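Local structure of suppressor protein MPT5 (Saccharomyces cerevisiae, 5BZ1) at residues 103-109 against 147-152. The protein binds 3'-UTR elements of target mRNAs through its Pumilio repeat domain in post-transcriptional regulation, and negatively regulates HO expression. Numbering follows the deposited sequence.
With nucleotides of chain B.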
loop_
_atom_site.group_PDB
_atom_site.type_symbol
_atom_site.label_atom_id
_atom_site.label_comp_id
_atom_site.label_asym_id
_atom_site.label_seq_id
_atom_site.Cartn_x
_atom_site.Cartn_y
_atom_site.Cartn_z
ATOM N N GLN A 103 15.034 11.600 -4.688
ATOM C CA GLN A 103 14.876 10.842 -3.449
ATOM C C GLN A 103 15.838 11.358 -2.381
ATOM O O GLN A 103 15.462 11.523 -1.220
ATOM C CB GLN A 103 15.130 9.350 -3.684
ATOM C CG GLN A 103 14.025 8.606 -4.424
ATOM C CD GLN A 103 14.457 7.214 -4.842
ATOM O OE1 GLN A 103 14.836 6.392 -4.007
ATOM N NE2 GLN A 103 14.413 6.943 -6.146
ATOM N N LYS A 104 17.082 11.608 -2.783
ATOM C CA LYS A 104 18.100 12.108 -1.861
ATOM C C LYS A 104 17.760 13.517 -1.378
ATOM O O LYS A 104 17.904 13.830 -0.195
ATOM C CB LYS A 104 19.481 12.099 -2.523
ATOM C CG LYS A 104 20.618 12.477 -1.580
ATOM C CD LYS A 104 20.648 11.558 -0.360
ATOM C CE LYS A 104 21.736 11.962 0.633
ATOM N NZ LYS A 104 23.105 11.680 0.130
ATOM N N ILE A 105 17.303 14.359 -2.303
ATOM C CA ILE A 105 16.916 15.729 -1.974
ATOM C C ILE A 105 15.788 15.750 -0.941
ATOM O O ILE A 105 15.888 16.434 0.081
ATOM C CB ILE A 105 16.502 16.513 -3.235
ATOM C CG1 ILE A 105 17.728 16.775 -4.116
ATOM C CG2 ILE A 105 15.837 17.831 -2.863
ATOM C CD1 ILE A 105 17.402 17.393 -5.466
ATOM N N ILE A 106 14.724 14.998 -1.212
ATOM C CA ILE A 106 13.615 14.857 -0.271
ATOM C C ILE A 106 14.111 14.328 1.072
ATOM O O ILE A 106 13.693 14.800 2.130
ATOM C CB ILE A 106 12.528 13.902 -0.823
ATOM C CG1 ILE A 106 11.837 14.523 -2.036
ATOM C CG2 ILE A 106 11.495 13.560 0.249
ATOM C CD1 ILE A 106 11.042 13.529 -2.858
ATOM N N ASP A 107 15.010 13.350 1.023
ATOM C CA ASP A 107 15.497 12.686 2.229
ATOM C C ASP A 107 16.302 13.618 3.133
ATOM O O ASP A 107 16.452 13.352 4.329
ATOM C CB ASP A 107 16.349 11.474 1.853
ATOM C CG ASP A 107 16.492 10.484 2.992
ATOM O OD1 ASP A 107 15.462 10.105 3.590
ATOM O OD2 ASP A 107 17.636 10.082 3.290
ATOM N N THR A 108 16.810 14.710 2.564
ATOM C CA THR A 108 17.663 15.637 3.306
ATOM C C THR A 108 17.149 17.078 3.352
ATOM O O THR A 108 17.948 18.009 3.466
ATOM C CB THR A 108 19.102 15.656 2.741
ATOM O OG1 THR A 108 19.079 16.075 1.370
ATOM C CG2 THR A 108 19.734 14.278 2.836
ATOM N N VAL A 109 15.833 17.268 3.259
ATOM C CA VAL A 109 15.268 18.616 3.386
ATOM C C VAL A 109 15.581 19.210 4.760
ATOM O O VAL A 109 15.585 18.494 5.763
ATOM C CB VAL A 109 13.744 18.657 3.140
ATOM C CG1 VAL A 109 13.432 18.457 1.666
ATOM C CG2 VAL A 109 13.026 17.619 3.997
ATOM N N LYS A 147 8.890 8.032 -1.212
ATOM C CA LYS A 147 9.780 8.828 -0.378
ATOM C C LYS A 147 9.015 9.998 0.251
ATOM O O LYS A 147 9.176 10.279 1.437
ATOM C CB LYS A 147 10.984 9.325 -1.188
ATOM C CG LYS A 147 12.035 10.050 -0.369
ATOM C CD LYS A 147 12.706 9.141 0.658
ATOM C CE LYS A 147 13.662 8.153 0.004
ATOM N NZ LYS A 147 14.470 7.397 1.008
ATOM N N CYS A 148 8.174 10.662 -0.543
ATOM C CA CYS A 148 7.314 11.733 -0.032
ATOM C C CYS A 148 6.423 11.219 1.095
ATOM O O CYS A 148 6.256 11.872 2.127
ATOM C CB CYS A 148 6.421 12.288 -1.142
ATOM S SG CYS A 148 7.274 13.195 -2.445
ATOM N N ILE A 149 5.860 10.035 0.883
ATOM C CA ILE A 149 4.918 9.434 1.815
ATOM C C ILE A 149 5.550 9.175 3.184
ATOM O O ILE A 149 4.904 9.358 4.216
ATOM C CB ILE A 149 4.325 8.133 1.221
ATOM C CG1 ILE A 149 3.307 8.467 0.127
ATOM C CG2 ILE A 149 3.669 7.284 2.292
ATOM C CD1 ILE A 149 2.791 7.249 -0.632
ATOM N N PHE A 150 6.817 8.771 3.194
ATOM C CA PHE A 150 7.493 8.455 4.451
ATOM C C PHE A 150 8.243 9.630 5.075
ATOM O O PHE A 150 8.511 9.627 6.278
ATOM C CB PHE A 150 8.433 7.262 4.271
ATOM C CG PHE A 150 7.716 5.951 4.110
ATOM C CD1 PHE A 150 7.070 5.361 5.189
ATOM C CD2 PHE A 150 7.687 5.305 2.880
ATOM C CE1 PHE A 150 6.406 4.152 5.046
ATOM C CE2 PHE A 150 7.027 4.099 2.729
ATOM C CZ PHE A 150 6.386 3.521 3.813
ATOM N N LYS A 151 8.578 10.629 4.264
ATOM C CA LYS A 151 9.354 11.775 4.745
ATOM C C LYS A 151 8.471 12.962 5.157
ATOM O O LYS A 151 8.766 13.653 6.134
ATOM C CB LYS A 151 10.361 12.216 3.674
ATOM C CG LYS A 151 11.275 13.365 4.085
ATOM C CD LYS A 151 12.264 12.940 5.172
ATOM C CE LYS A 151 13.249 14.065 5.489
ATOM N NZ LYS A 151 14.235 13.667 6.530
ATOM N N PHE A 152 7.390 13.193 4.415
ATOM C CA PHE A 152 6.557 14.375 4.627
ATOM C C PHE A 152 5.372 14.105 5.549
ATOM O O PHE A 152 4.940 12.960 5.706
ATOM C CB PHE A 152 6.033 14.911 3.291
ATOM C CG PHE A 152 7.111 15.396 2.356
ATOM C CD1 PHE A 152 8.382 15.715 2.827
ATOM C CD2 PHE A 152 6.843 15.546 1.001
ATOM C CE1 PHE A 152 9.372 16.165 1.956
ATOM C CE2 PHE A 152 7.824 15.997 0.126
ATOM C CZ PHE A 152 9.090 16.306 0.603
ATOM P P U B 7 13.975 -3.253 -11.283
ATOM O OP1 U B 7 13.969 -2.518 -12.578
ATOM O OP2 U B 7 14.249 -4.715 -11.292
ATOM O "O5'" U B 7 15.024 -2.538 -10.311
ATOM C "C5'" U B 7 16.428 -2.614 -10.552
ATOM C "C4'" U B 7 17.236 -2.424 -9.287
ATOM O "O4'" U B 7 17.374 -1.003 -9.002
ATOM C "C3'" U B 7 16.647 -3.058 -8.023
ATOM O "O3'" U B 7 17.712 -3.501 -7.174
ATOM C "C2'" U B 7 15.943 -1.874 -7.365
ATOM O "O2'" U B 7 15.729 -2.008 -5.976
ATOM C "C1'" U B 7 16.911 -0.740 -7.691
ATOM N N1 U B 7 16.325 0.609 -7.658
ATOM C C2 U B 7 16.608 1.398 -6.553
ATOM O O2 U B 7 17.293 1.009 -5.620
ATOM N N3 U B 7 16.054 2.655 -6.565
ATOM C C4 U B 7 15.268 3.199 -7.561
ATOM O O4 U B 7 14.847 4.349 -7.424
ATOM C C5 U B 7 15.031 2.324 -8.677
ATOM C C6 U B 7 15.555 1.090 -8.693
HETATM O O HOH W 1 15.926 15.994 6.444
#
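Ile106 packs on Lys147 and Cys148 of the neighbouring helix and on Phe152 just past its end, the apolar centre of a joint between Pumilio repeats 3 and 4. Its CG2 lies 3.6 Å from Lys147 CG and also touches Phe152 CZ. CD1, on the other branch, lies 3.8 Å from Cys148 SG. Beyond the helix end, Val109 CG2 approaches the Phe152 ring at its edge, 4.4 Å from CE1. The segments 103-107 and 147-151, the ends of helices 98-107 and 141-151, run nearly parallel, 10° apart with axes 9.9 Å from each other, the side-by-side stacking of a PUF solenoid.

The polar contacts come from two lysines. Lys151, its CG anti to the backbone N (chi1 -177°) and its chain bent once at chi2, passes Ile106 O and donates from NZ to Asp107 O (3.1 Å), above the carbonyl plane. The same NZ gives a second bond to a water that donates to Val109 O. Lys147 bends at chi2 and chi3, bringing NZ 3.9 Å from Asp107 OD1, a long salt bridge. Replacing Lys147 by alanine, which lacks everything beyond CB, would probably cost Asp107 OD1 this distant partner and open a gap beside Ile106 CG2.

On the RNA-binding side, Gln103 donates from NE2 to O4 of U7 of chain B (2.9 Å, N-H...O 165°). The chemistry thus implies an apolar centre of Ile106, Val109, Cys148 and Phe152, fastened at its margin by the Lys151 hydrogen bond and more loosely by the Lys147 ion pair, beside a glutamine whose bond to O4 is consistent with recognition of the uracil base.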